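Local coordinates for blue copper protein (Hyphomicrobium denitrificans, PDB 3EF4) that binds one copper ion as a pseudoazurin of the plastocyanin/azurin family and probably carries electrons in the periplasm, at residues 1-6 with 24-29; 17-22 with 85-90; 33-38 with 62-67; 49-54 with 73-78. One frame throughout, in Å; residues are numbered along the deposited sequence. Where two conformers were deposited one is given.

Contact 1 (1-6 with 24-29); sequences AEHIVE and VKVEAG. With PO4 (phosphate ion), chain E; PO4 (phosphate ion), chain F.
The imidazole of His3 lies flat against Val26, whose CG1 stands over the centre of one ring face, 3.6 Å from the ring centroid and 14° off the normal, a CH-pi contact. His3 CG is anti to the carbonyl carbon (chi1 -65°), 3.7 Å from Val26 CG1, and the two side chains slide past each other in opposite directions. Val24 comes in obliquely instead, its CG2 touching His3 ND1 at 3.5 Å. Farther along, Val5 CG2 meets Val24 CG1 more loosely, at 4.4 Å. These residues sit on the first hairpin of the cupredoxin fold, strands 2-8 and 18-26, where the short antiparallel segments 2-6 and 24-26 approach no closer than 8.8 Å between axes and the contact is carried by side chains. At the chain terminus a water accepts from Ala1 N and donates to Gly29 O. Both ring nitrogens of His3 donate to phosphate ions, probably from the crystallisation liquor: ND1 to O2 of the chain E ion at 2.9 Å, and NE2 to O1 of the chain F ion, also at 2.9 Å. Two donating nitrogens between two anions imply that His3 is probably a protonated imidazolium in this crystal, with Val26 giving its ring an apolar floor.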
loop_
_atom_site.group_PDB
_atom_site.type_symbol
_atom_site.label_atom_id
_atom_site.label_comp_id
_atom_site.label_asym_id
_atom_site.label_seq_id
_atom_site.Cartn_x
_atom_site.Cartn_y
_atom_site.Cartn_z
ATOM N N ALA A 1 -2.165 -14.326 -10.327
ATOM C CA ALA A 1 -2.924 -13.221 -10.932
ATOM C C ALA A 1 -2.252 -11.874 -10.629
ATOM O O ALA A 1 -1.812 -11.656 -9.521
ATOM C CB ALA A 1 -4.341 -13.299 -10.373
ATOM N N GLU A 2 -2.116 -10.980 -11.597
ATOM C CA GLU A 2 -1.503 -9.675 -11.364
ATOM C C GLU A 2 -2.540 -8.618 -11.001
ATOM O O GLU A 2 -3.654 -8.601 -11.558
ATOM C CB GLU A 2 -0.835 -9.256 -12.666
ATOM C CG GLU A 2 -0.058 -7.946 -12.635
ATOM C CD GLU A 2 0.554 -7.649 -13.989
ATOM O OE1 GLU A 2 -0.134 -7.276 -14.949
ATOM O OE2 GLU A 2 1.781 -7.824 -14.114
ATOM N N HIS A 3 -2.172 -7.736 -10.103
ATOM C CA HIS A 3 -3.019 -6.642 -9.665
ATOM C C HIS A 3 -2.219 -5.373 -9.908
ATOM O O HIS A 3 -0.992 -5.413 -9.714
ATOM C CB HIS A 3 -3.407 -6.734 -8.223
ATOM C CG HIS A 3 -4.260 -7.906 -7.941
ATOM N ND1 HIS A 3 -5.607 -7.761 -7.712
ATOM C CD2 HIS A 3 -3.992 -9.218 -7.897
ATOM C CE1 HIS A 3 -6.121 -8.956 -7.508
ATOM N NE2 HIS A 3 -5.168 -9.860 -7.610
ATOM N N ILE A 4 -2.886 -4.319 -10.323
ATOM C CA ILE A 4 -2.239 -3.038 -10.622
ATOM C C ILE A 4 -2.672 -1.981 -9.636
ATOM O O ILE A 4 -3.869 -1.855 -9.339
ATOM C CB ILE A 4 -2.633 -2.585 -12.051
ATOM C CG1 ILE A 4 -2.267 -3.635 -13.096
ATOM C CG2 ILE A 4 -1.970 -1.237 -12.342
ATOM C CD1 ILE A 4 -0.784 -3.910 -13.231
ATOM N N VAL A 5 -1.693 -1.219 -9.140
ATOM C CA VAL A 5 -1.983 -0.050 -8.330
ATOM C C VAL A 5 -1.338 1.137 -8.993
ATOM O O VAL A 5 -0.138 1.166 -9.224
ATOM C CB VAL A 5 -1.444 -0.238 -6.911
ATOM C CG1 VAL A 5 -1.622 1.041 -6.115
ATOM C CG2 VAL A 5 -2.143 -1.416 -6.266
ATOM N N GLU A 6 -2.148 2.110 -9.371
ATOM C CA GLU A 6 -1.638 3.306 -9.988
ATOM C C GLU A 6 -1.184 4.361 -8.975
ATOM O O GLU A 6 -1.848 4.560 -7.954
ATOM C CB GLU A 6 -2.727 3.947 -10.863
ATOM C CG GLU A 6 -3.188 3.082 -12.006
ATOM C CD GLU A 6 -4.104 3.831 -12.977
ATOM O OE1 GLU A 6 -4.594 4.919 -12.575
ATOM O OE2 GLU A 6 -4.278 3.305 -14.087
ATOM N N VAL A 24 -6.056 -3.421 -1.773
ATOM C CA VAL A 24 -6.248 -4.516 -2.743
ATOM C C VAL A 24 -6.033 -5.844 -2.031
ATOM O O VAL A 24 -5.115 -6.051 -1.264
ATOM C CB VAL A 24 -5.443 -4.364 -4.017
ATOM C CG1 VAL A 24 -3.996 -4.396 -3.683
ATOM C CG2 VAL A 24 -5.681 -5.478 -5.042
ATOM N N LYS A 25 -6.965 -6.735 -2.285
ATOM C CA LYS A 25 -6.959 -8.102 -1.811
ATOM C C LYS A 25 -6.442 -9.021 -2.893
ATOM O O LYS A 25 -6.921 -9.026 -4.027
ATOM C CB LYS A 25 -8.378 -8.492 -1.348
ATOM C CG LYS A 25 -8.427 -9.990 -1.019
ATOM C CD LYS A 25 -7.908 -10.341 0.332
ATOM C CE LYS A 25 -8.071 -11.802 0.751
ATOM N NZ LYS A 25 -7.767 -12.753 -0.357
ATOM N N VAL A 26 -5.423 -9.795 -2.541
ATOM C CA VAL A 26 -4.749 -10.688 -3.439
ATOM C C VAL A 26 -4.532 -12.043 -2.762
ATOM O O VAL A 26 -4.850 -12.248 -1.584
ATOM C CB VAL A 26 -3.411 -10.134 -3.941
ATOM C CG1 VAL A 26 -3.566 -8.712 -4.433
ATOM C CG2 VAL A 26 -2.360 -10.172 -2.833
ATOM N N GLU A 27 -4.038 -12.969 -3.569
ATOM C CA GLU A 27 -3.725 -14.284 -2.978
ATOM C C GLU A 27 -2.231 -14.530 -3.136
ATOM O O GLU A 27 -1.542 -13.930 -3.952
ATOM C CB GLU A 27 -4.530 -15.419 -3.615
ATOM C CG GLU A 27 -6.028 -15.349 -3.282
ATOM C CD GLU A 27 -6.409 -15.434 -1.818
ATOM O OE1 GLU A 27 -7.570 -15.162 -1.401
ATOM O OE2 GLU A 27 -5.580 -15.794 -0.959
ATOM N N ALA A 28 -1.735 -15.446 -2.304
ATOM C CA ALA A 28 -0.337 -15.789 -2.444
ATOM C C ALA A 28 0.010 -16.236 -3.862
ATOM O O ALA A 28 -0.818 -16.951 -4.453
ATOM C CB ALA A 28 -0.034 -16.925 -1.480
ATOM N N GLY A 29 1.155 -15.811 -4.357
ATOM C CA GLY A 29 1.601 -16.074 -5.696
ATOM C C GLY A 29 1.209 -14.993 -6.679
ATOM O O GLY A 29 1.670 -14.985 -7.830
HETATM P P PO4 E . -6.496 -4.268 -9.158
HETATM O O1 PO4 E . -7.558 -3.286 -9.749
HETATM O O2 PO4 E . -7.186 -5.401 -8.317
HETATM O O3 PO4 E . -5.653 -4.916 -10.328
HETATM O O4 PO4 E . -5.496 -3.461 -8.206
HETATM P P PO4 F . -6.745 -13.067 -7.130
HETATM O O1 PO4 F . -6.543 -12.259 -8.474
HETATM O O2 PO4 F . -8.061 -13.936 -7.232
HETATM O O3 PO4 F . -5.508 -14.012 -6.896
HETATM O O4 PO4 F . -6.866 -12.049 -5.930
HETATM O O HOH W 1 0.334 -14.858 -10.370
#

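Contact 2 (17-22 with 85-90); sequences MVFQPG and MGMVVL. With CU (copper (II) ion), chain D.
Phe19 is held between Met87 and Val89, the tight part of the contact. Met87 CE lies over the centre of one ring face, 4.0 Å from the centroid and 8° off the normal; Val89 CG1 covers the opposite face nearer the rim, 3.9 Å from the centroid. Both side chains cross Phe19 at about a right angle. Met87 CG, anti to its backbone N (chi1 -166°), touches Phe19 CE2 at 3.6 Å, and the thioether SD binds copper at 2.5 Å, with His41, Cys79 and His82 completing the site. Farther from the metal, strands 18-26 and 88-93 join through Leu90 N to Gly22 O, 2.9 Å. The loose side is Met85, exposed and deposited in two conformers, its CB 4.1 Å from Met17 CG; Met17 CB itself packs 4.0 Å from Met87 SD. One water spans the strands, accepting from Phe19 N and donating to Val88 O. An alanine at Phe19 would probably open a gap between Met87 CE and Val89 CG1 and let the thioether methyl turn. The copper-binding sulfur of this type 1 site is probably positioned by apolar and Met-aromatic packing, SD 5.0 Å from the Phe19 centroid with the ring beside the copper-sulfur bond.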
loop_
_atom_site.group_PDB
_atom_site.type_symbol
_atom_site.label_atom_id
_atom_site.label_comp_id
_atom_site.label_asym_id
_atom_site.label_seq_id
_atom_site.Cartn_x
_atom_site.Cartn_y
_atom_site.Cartn_z
ATOM N N MET A 17 -2.800 12.754 -4.175
ATOM C CA MET A 17 -1.656 11.914 -3.828
ATOM C C MET A 17 -2.169 10.554 -3.334
ATOM O O MET A 17 -2.179 10.212 -2.162
ATOM C CB MET A 17 -0.776 12.562 -2.773
ATOM C CG MET A 17 -0.442 13.986 -3.095
ATOM S SD MET A 17 0.406 14.096 -4.691
ATOM C CE MET A 17 0.933 15.812 -4.605
ATOM N N VAL A 18 -2.621 9.801 -4.303
ATOM C CA VAL A 18 -3.266 8.542 -4.014
ATOM C C VAL A 18 -2.698 7.377 -4.778
ATOM O O VAL A 18 -2.293 7.479 -5.936
ATOM C CB VAL A 18 -4.790 8.620 -4.301
ATOM C CG1 VAL A 18 -5.421 9.717 -3.477
ATOM C CG2 VAL A 18 -5.051 8.861 -5.764
ATOM N N PHE A 19 -2.711 6.224 -4.097
ATOM C CA PHE A 19 -2.623 4.959 -4.773
ATOM C C PHE A 19 -4.030 4.508 -5.144
ATOM O O PHE A 19 -4.929 4.558 -4.301
ATOM C CB PHE A 19 -1.978 3.926 -3.836
ATOM C CG PHE A 19 -0.509 4.087 -3.591
ATOM C CD1 PHE A 19 0.460 3.799 -4.529
ATOM C CD2 PHE A 19 -0.069 4.541 -2.366
ATOM C CE1 PHE A 19 1.797 3.944 -4.251
ATOM C CE2 PHE A 19 1.259 4.674 -2.078
ATOM C CZ PHE A 19 2.222 4.374 -3.035
ATOM N N GLN A 20 -4.224 4.085 -6.368
ATOM C CA GLN A 20 -5.526 3.660 -6.839
ATOM C C GLN A 20 -5.453 2.227 -7.354
ATOM O O GLN A 20 -4.767 1.990 -8.378
ATOM C CB GLN A 20 -6.017 4.586 -7.956
ATOM C CG GLN A 20 -7.447 4.236 -8.368
ATOM C CD GLN A 20 -8.205 5.447 -8.858
ATOM O OE1 GLN A 20 -7.704 6.122 -9.773
ATOM N NE2 GLN A 20 -9.400 5.760 -8.325
ATOM N N PRO A 21 -6.110 1.285 -6.692
ATOM C CA PRO A 21 -6.890 1.426 -5.454
ATOM C C PRO A 21 -5.974 1.566 -4.254
ATOM O O PRO A 21 -4.786 1.221 -4.294
ATOM C CB PRO A 21 -7.669 0.114 -5.355
ATOM C CG PRO A 21 -6.840 -0.881 -6.096
ATOM C CD PRO A 21 -6.123 -0.111 -7.158
ATOM N N GLY A 22 -6.521 2.059 -3.145
ATOM C CA GLY A 22 -5.830 2.178 -1.901
ATOM C C GLY A 22 -5.813 0.909 -1.060
ATOM O O GLY A 22 -5.034 0.798 -0.117
ATOM N N MET A 85 0.941 13.368 3.022
ATOM C CA MET A 85 -0.220 13.836 2.307
ATOM C C MET A 85 -1.213 12.719 2.133
ATOM O O MET A 85 -2.194 12.870 1.429
ATOM C CB MET A 85 0.198 14.403 0.940
ATOM C CG MET A 85 0.865 15.769 1.030
ATOM S SD MET A 85 1.687 16.448 -0.426
ATOM C CE MET A 85 3.274 15.872 -0.096
ATOM N N GLY A 86 -0.967 11.570 2.753
ATOM C CA GLY A 86 -1.962 10.514 2.659
ATOM C C GLY A 86 -1.679 9.429 1.654
ATOM O O GLY A 86 -2.537 8.572 1.478
ATOM N N MET A 87 -0.515 9.407 0.991
ATOM C CA MET A 87 -0.307 8.451 -0.081
ATOM C C MET A 87 0.246 7.132 0.496
ATOM O O MET A 87 1.424 6.924 0.682
ATOM C CB MET A 87 0.612 9.036 -1.148
ATOM C CG MET A 87 0.566 8.196 -2.429
ATOM S SD MET A 87 1.095 9.179 -3.863
ATOM C CE MET A 87 1.054 7.849 -5.092
ATOM N N VAL A 88 -0.724 6.275 0.833
ATOM C CA VAL A 88 -0.556 5.025 1.524
ATOM C C VAL A 88 -1.461 3.975 0.899
ATOM O O VAL A 88 -2.562 4.334 0.427
ATOM C CB VAL A 88 -0.754 5.144 3.045
ATOM C CG1 VAL A 88 -2.174 5.558 3.411
ATOM C CG2 VAL A 88 -0.388 3.875 3.777
ATOM N N VAL A 89 -1.064 2.731 0.867
ATOM C CA VAL A 89 -1.817 1.630 0.284
ATOM C C VAL A 89 -1.657 0.418 1.173
ATOM O O VAL A 89 -0.617 0.201 1.795
ATOM C CB VAL A 89 -1.356 1.371 -1.158
ATOM C CG1 VAL A 89 0.151 1.070 -1.236
ATOM C CG2 VAL A 89 -2.148 0.259 -1.829
ATOM N N LEU A 90 -2.697 -0.411 1.193
ATOM C CA LEU A 90 -2.768 -1.600 1.998
ATOM C C LEU A 90 -3.042 -2.796 1.075
ATOM O O LEU A 90 -4.060 -2.830 0.383
ATOM C CB LEU A 90 -3.871 -1.483 3.037
ATOM C CG LEU A 90 -4.039 -2.654 4.028
ATOM C CD1 LEU A 90 -2.781 -2.864 4.831
ATOM C CD2 LEU A 90 -5.233 -2.439 4.955
HETATM CU CU CU D . 3.372 10.136 -4.327
HETATM O O HOH W 2 -3.579 6.377 -1.282
#

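Contact 3 (33-38 with 62-67); sequences KFVPTD and SKEVVF
Phe34 CG is anti to its carbonyl carbon (chi1 -59°), and the ring beyond it is presented edge-on to the partner strand, with Val65 O and Phe67 CB near its plane. Phe67 CB lies 3.9 Å from Phe34 CE1, the two side chains side by side. In Glu64, CG is anti to the backbone N and the chain then bends at chi2 (-107°), which turns CD toward Lys33; the carboxylate OE1 rests 3.3 Å from Lys33 CD, while its salt bridge to Lys33 NZ is long, at 4.0 Å. The backbones form an antiparallel ladder between strand 31-35 and strand 65-68, the latter an edge strand, within this chain, of the cupredoxin beta sandwich. Phe34 and Val65 are its hydrogen-bonded pair, Phe34 N giving to Val65 O at 2.8 Å and Val65 N to Phe34 O at 3.1 Å. They share one sheet face, Phe34 packing on Val5 and Val89 and Val65 on Ala43 and Val57; Lys33 and Val66, the adjoining non-hydrogen-bonded pair, occupy the other. Past the ladder Pro36, centre of an inverse gamma turn, lays CB 3.6 Å from Ser62 O and CD 3.7 Å from Glu64 N. Ser62 OG accepts a hydrogen bond from Ser40 N.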
loop_
_atom_site.group_PDB
_atom_site.type_symbol
_atom_site.label_atom_id
_atom_site.label_comp_id
_atom_site.label_asym_id
_atom_site.label_seq_id
_atom_site.Cartn_x
_atom_site.Cartn_y
_atom_site.Cartn_z
ATOM N N LYS A 33 1.704 -4.788 -9.023
ATOM C CA LYS A 33 2.582 -3.842 -9.710
ATOM C C LYS A 33 2.103 -2.432 -9.461
ATOM O O LYS A 33 0.939 -2.107 -9.770
ATOM C CB LYS A 33 2.546 -4.037 -11.246
ATOM C CG LYS A 33 2.856 -5.302 -11.870
ATOM C CD LYS A 33 3.102 -5.080 -13.370
ATOM C CE LYS A 33 4.039 -6.224 -13.766
ATOM N NZ LYS A 33 4.381 -6.114 -15.227
ATOM N N PHE A 34 2.985 -1.626 -8.917
ATOM C CA PHE A 34 2.766 -0.208 -8.679
ATOM C C PHE A 34 3.335 0.543 -9.871
ATOM O O PHE A 34 4.524 0.410 -10.167
ATOM C CB PHE A 34 3.466 0.222 -7.367
ATOM C CG PHE A 34 2.948 -0.563 -6.173
ATOM C CD1 PHE A 34 3.507 -1.783 -5.835
ATOM C CD2 PHE A 34 1.868 -0.089 -5.455
ATOM C CE1 PHE A 34 2.972 -2.511 -4.799
ATOM C CE2 PHE A 34 1.338 -0.827 -4.394
ATOM C CZ PHE A 34 1.910 -2.041 -4.089
ATOM N N VAL A 35 2.448 1.238 -10.589
ATOM C CA VAL A 35 2.819 1.821 -11.860
ATOM C C VAL A 35 2.792 3.346 -11.799
ATOM O O VAL A 35 1.892 3.908 -11.176
ATOM C CB VAL A 35 1.932 1.298 -13.007
ATOM C CG1 VAL A 35 2.160 -0.207 -13.185
ATOM C CG2 VAL A 35 0.449 1.614 -12.816
ATOM N N PRO A 36 3.767 4.007 -12.404
ATOM C CA PRO A 36 3.872 5.462 -12.324
ATOM C C PRO A 36 2.957 6.182 -13.323
ATOM O O PRO A 36 3.396 6.860 -14.277
ATOM C CB PRO A 36 5.346 5.662 -12.673
ATOM C CG PRO A 36 5.639 4.569 -13.684
ATOM C CD PRO A 36 4.903 3.399 -13.110
ATOM N N THR A 37 1.659 6.019 -13.105
ATOM C CA THR A 37 0.672 6.651 -14.007
ATOM C C THR A 37 0.932 8.134 -14.134
ATOM O O THR A 37 0.971 8.704 -15.243
ATOM C CB THR A 37 -0.727 6.319 -13.474
ATOM O OG1 THR A 37 -0.835 4.887 -13.333
ATOM C CG2 THR A 37 -1.826 6.845 -14.395
ATOM N N ASP A 38 1.140 8.766 -12.999
ATOM C CA ASP A 38 1.721 10.106 -12.908
ATOM C C ASP A 38 3.159 9.964 -12.430
ATOM O O ASP A 38 3.474 9.084 -11.623
ATOM C CB ASP A 38 0.886 10.984 -11.960
ATOM C CG ASP A 38 -0.482 11.256 -12.512
ATOM O OD1 ASP A 38 -1.462 11.288 -11.769
ATOM O OD2 ASP A 38 -0.570 11.460 -13.768
ATOM N N SER A 62 9.593 7.597 -9.500
ATOM C CA SER A 62 8.960 7.635 -10.811
ATOM C C SER A 62 9.078 6.321 -11.560
ATOM O O SER A 62 8.897 6.324 -12.793
ATOM C CB SER A 62 9.542 8.778 -11.673
ATOM O OG SER A 62 9.041 9.984 -11.254
ATOM N N LYS A 63 9.360 5.217 -10.901
ATOM C CA LYS A 63 9.507 3.903 -11.530
ATOM C C LYS A 63 8.431 2.936 -11.068
ATOM O O LYS A 63 7.880 3.016 -9.996
ATOM C CB LYS A 63 10.847 3.242 -11.214
ATOM C CG LYS A 63 12.021 4.140 -11.548
ATOM C CD LYS A 63 12.624 3.973 -12.908
ATOM C CE LYS A 63 13.950 4.756 -12.929
ATOM N NZ LYS A 63 13.638 6.224 -12.907
ATOM N N GLU A 64 8.112 1.977 -11.933
ATOM C CA GLU A 64 7.348 0.803 -11.595
ATOM C C GLU A 64 8.117 -0.005 -10.567
ATOM O O GLU A 64 9.342 -0.069 -10.608
ATOM C CB GLU A 64 7.107 -0.039 -12.847
ATOM C CG GLU A 64 6.143 -1.182 -12.640
ATOM C CD GLU A 64 6.779 -2.535 -12.601
ATOM O OE1 GLU A 64 5.979 -3.509 -12.699
ATOM O OE2 GLU A 64 8.007 -2.512 -12.462
ATOM N N VAL A 65 7.404 -0.655 -9.668
ATOM C CA VAL A 65 7.962 -1.649 -8.759
ATOM C C VAL A 65 6.886 -2.691 -8.470
ATOM O O VAL A 65 5.683 -2.393 -8.512
ATOM C CB VAL A 65 8.445 -0.966 -7.479
ATOM C CG1 VAL A 65 7.308 -0.414 -6.612
ATOM C CG2 VAL A 65 9.311 -1.921 -6.642
ATOM N N VAL A 66 7.314 -3.895 -8.193
ATOM C CA VAL A 66 6.442 -5.014 -7.858
ATOM C C VAL A 66 6.606 -5.434 -6.424
ATOM O O VAL A 66 7.692 -5.403 -5.830
ATOM C CB VAL A 66 6.809 -6.100 -8.902
ATOM C CG1 VAL A 66 7.822 -7.085 -8.369
ATOM C CG2 VAL A 66 5.595 -6.838 -9.461
ATOM N N PHE A 67 5.478 -5.849 -5.872
ATOM C CA PHE A 67 5.376 -6.600 -4.637
ATOM C C PHE A 67 4.969 -8.037 -5.015
ATOM O O PHE A 67 3.909 -8.219 -5.647
ATOM C CB PHE A 67 4.356 -6.017 -3.674
ATOM C CG PHE A 67 4.039 -6.886 -2.475
ATOM C CD1 PHE A 67 2.719 -7.173 -2.169
ATOM C CD2 PHE A 67 5.008 -7.416 -1.667
ATOM C CE1 PHE A 67 2.355 -7.955 -1.100
ATOM C CE2 PHE A 67 4.637 -8.210 -0.586
ATOM C CZ PHE A 67 3.332 -8.463 -0.290
#

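Contact 4 (49-54 with 73-78); sequences VWPEGV and GLYVLK. With PO4 (phosphate ion), chain G; PO4 (phosphate ion), chain H.
An aromatic cluster of the cupredoxin core joins the loop 49-54 to strand 73-78, with Trp50 and Tyr75 as its two rings here. They form a T-shaped (edge-to-face) pair: the tyrosine edge points at the indole face, the six-membered ring centroids lie 4.9 Å apart and the planes stand at 70°. Tyr75 CD2 makes the closest approach, 3.6 Å from Trp50 CH2. Trp50 CG is anti to the backbone N (chi1 -167°); at the indole edge Leu77 CD1 lies 3.8 Å from CZ3 and Val76 O 3.4 Å from CE3. Pro51 takes a face of the tyrosine, its CG 3.8 Å from the ring centroid in a CH-pi contact offset toward the rim. Val54 CG1 comes to the tyrosine edge instead. The hydroxyl of Tyr75 is hydrogen-bonded to Lys71 O, and Phe67 meets both rings, edge-to-face in the case of Trp50. Pro51 to Val54 make a type II beta turn, closed by Val54 N to Pro51 O at 3.2 Å, and the indole NE1 gives weak bonds to Val54 O and to Ala55 O. An alanine at Trp50 would probably open a gap beside Tyr75 and Leu77 CD1 and leave the edge of the tyrosine without its facing ring. On the other side of the strand, Val49 CG1 packs 3.6 Å from Val76 CB. Next to it a single water donates to Val49 O and to Leu74 O, and accepts from Val76 N at 3.0 Å.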
loop_
_atom_site.group_PDB
_atom_site.type_symbol
_atom_site.label_atom_id
_atom_site.label_comp_id
_atom_site.label_asym_id
_atom_site.label_seq_id
_atom_site.Cartn_x
_atom_site.Cartn_y
_atom_site.Cartn_z
ATOM N N VAL A 49 5.923 -1.241 9.967
ATOM C CA VAL A 49 4.745 -2.129 10.095
ATOM C C VAL A 49 4.811 -3.318 9.127
ATOM O O VAL A 49 3.927 -4.198 9.182
ATOM C CB VAL A 49 3.443 -1.289 9.978
ATOM C CG1 VAL A 49 3.206 -0.868 8.539
ATOM C CG2 VAL A 49 2.205 -1.940 10.537
ATOM N N TRP A 50 5.808 -3.382 8.271
ATOM C CA TRP A 50 5.937 -4.486 7.301
ATOM C C TRP A 50 6.116 -5.815 7.992
ATOM O O TRP A 50 6.828 -5.814 9.004
ATOM C CB TRP A 50 7.098 -4.190 6.411
ATOM C CG TRP A 50 7.262 -4.985 5.180
ATOM C CD1 TRP A 50 8.118 -6.027 4.969
ATOM C CD2 TRP A 50 6.547 -4.828 3.954
ATOM N NE1 TRP A 50 7.979 -6.505 3.710
ATOM C CE2 TRP A 50 7.028 -5.791 3.053
ATOM C CE3 TRP A 50 5.529 -3.930 3.519
ATOM C CZ2 TRP A 50 6.561 -5.912 1.758
ATOM C CZ3 TRP A 50 5.088 -4.068 2.237
ATOM C CH2 TRP A 50 5.583 -5.027 1.368
ATOM N N PRO A 51 5.513 -6.882 7.499
ATOM C CA PRO A 51 5.595 -8.168 8.181
ATOM C C PRO A 51 7.029 -8.629 8.363
ATOM O O PRO A 51 7.939 -8.511 7.499
ATOM C CB PRO A 51 4.772 -9.095 7.301
ATOM C CG PRO A 51 3.767 -8.216 6.652
ATOM C CD PRO A 51 4.603 -7.009 6.356
ATOM N N GLU A 52 7.162 -9.250 9.536
ATOM C CA GLU A 52 8.426 -9.720 10.002
ATOM C C GLU A 52 9.001 -10.671 9.000
ATOM O O GLU A 52 8.292 -11.622 8.559
ATOM C CB GLU A 52 8.252 -10.396 11.388
ATOM C CG GLU A 52 9.586 -10.218 12.172
ATOM C CD GLU A 52 10.505 -11.393 11.843
ATOM O OE1 GLU A 52 11.702 -11.326 12.063
ATOM O OE2 GLU A 52 9.907 -12.377 11.299
ATOM N N GLY A 53 10.267 -10.360 8.674
ATOM C CA GLY A 53 10.994 -11.348 7.915
ATOM C C GLY A 53 10.703 -11.361 6.434
ATOM O O GLY A 53 11.380 -12.067 5.676
ATOM N N VAL A 54 9.705 -10.637 5.954
ATOM C CA VAL A 54 9.366 -10.615 4.539
ATOM C C VAL A 54 10.176 -9.548 3.837
ATOM O O VAL A 54 10.298 -8.418 4.330
ATOM C CB VAL A 54 7.871 -10.343 4.323
ATOM C CG1 VAL A 54 7.535 -10.188 2.858
ATOM C CG2 VAL A 54 7.033 -11.426 4.965
ATOM N N GLY A 73 -0.997 -12.069 5.060
ATOM C CA GLY A 73 -1.043 -10.935 5.980
ATOM C C GLY A 73 -1.253 -9.614 5.249
ATOM O O GLY A 73 -1.546 -9.576 4.062
ATOM N N LEU A 74 -1.085 -8.537 5.989
ATOM C CA LEU A 74 -1.324 -7.192 5.547
ATOM C C LEU A 74 -0.045 -6.424 5.383
ATOM O O LEU A 74 0.778 -6.421 6.298
ATOM C CB LEU A 74 -2.257 -6.455 6.535
ATOM C CG LEU A 74 -3.660 -7.008 6.628
ATOM C CD1 LEU A 74 -4.358 -6.440 7.850
ATOM C CD2 LEU A 74 -4.461 -6.661 5.385
ATOM N N TYR A 75 0.082 -5.745 4.264
ATOM C CA TYR A 75 1.295 -5.064 3.823
ATOM C C TYR A 75 0.981 -3.599 3.505
ATOM O O TYR A 75 0.200 -3.307 2.613
ATOM C CB TYR A 75 1.812 -5.764 2.567
ATOM C CG TYR A 75 2.257 -7.169 2.814
ATOM C CD1 TYR A 75 1.364 -8.227 2.795
ATOM C CD2 TYR A 75 3.594 -7.457 3.082
ATOM C CE1 TYR A 75 1.783 -9.535 3.026
ATOM C CE2 TYR A 75 4.011 -8.733 3.304
ATOM C CZ TYR A 75 3.109 -9.777 3.292
ATOM O OH TYR A 75 3.565 -11.069 3.485
ATOM N N VAL A 76 1.628 -2.727 4.245
ATOM C CA VAL A 76 1.455 -1.291 4.053
ATOM C C VAL A 76 2.621 -0.748 3.255
ATOM O O VAL A 76 3.791 -0.962 3.644
ATOM C CB VAL A 76 1.366 -0.550 5.418
ATOM C CG1 VAL A 76 1.105 0.931 5.172
ATOM C CG2 VAL A 76 0.284 -1.136 6.285
ATOM N N LEU A 77 2.306 -0.018 2.183
ATOM C CA LEU A 77 3.311 0.704 1.414
ATOM C C LEU A 77 2.964 2.180 1.419
ATOM O O LEU A 77 1.820 2.572 1.545
ATOM C CB LEU A 77 3.475 0.170 0.003
ATOM C CG LEU A 77 3.895 -1.282 -0.136
ATOM C CD1 LEU A 77 2.714 -2.220 -0.161
ATOM C CD2 LEU A 77 4.750 -1.485 -1.390
ATOM N N LYS A 78 4.011 2.996 1.247
ATOM C CA LYS A 78 3.881 4.406 1.123
ATOM C C LYS A 78 4.581 4.904 -0.135
ATOM O O LYS A 78 5.429 4.247 -0.686
ATOM C CB LYS A 78 4.502 5.136 2.352
ATOM C CG LYS A 78 5.993 4.874 2.506
ATOM C CD LYS A 78 6.576 5.645 3.695
ATOM C CE LYS A 78 8.029 5.223 3.918
ATOM N NZ LYS A 78 8.642 5.925 5.062
HETATM P P PO4 G . 3.918 -8.991 11.641
HETATM O O1 PO4 G . 3.549 -10.291 12.439
HETATM O O2 PO4 G . 3.322 -7.721 12.423
HETATM O O3 PO4 G . 5.476 -8.832 11.552
HETATM O O4 PO4 G . 3.258 -9.025 10.224
HETATM P P PO4 H . 12.362 6.508 3.466
HETATM O O1 PO4 H . 11.802 7.869 2.921
HETATM O O2 PO4 H . 11.285 5.832 4.421
HETATM O O3 PO4 H . 12.646 5.522 2.255
HETATM O O4 PO4 H . 13.678 6.746 4.286
HETATM O O HOH W 3 2.449 -4.161 6.750
#

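From the N terminus, contact 1 closes first, bringing strand 2-8 against the far end of strand 18-26. Contact 2 opens within that hairpin, at 17-22, and closes only at 85-90, so it crosses contact 1 and spans the rest of the sheet strands up to 88-93. Inside its long loop lie contacts 3 and 4, whose segments alternate and therefore cross: 33-38, 49-54, 62-67, 73-78. Both come in series after contact 1. Backbone bonds between strand 2-8 and strand 31-35 tie contact 1 to contact 3, and Val89 O with Leu77 N ties contact 2 to contact 4. Phe34 and Phe67 carry contact 3 into the core, against Val89 and Tyr75.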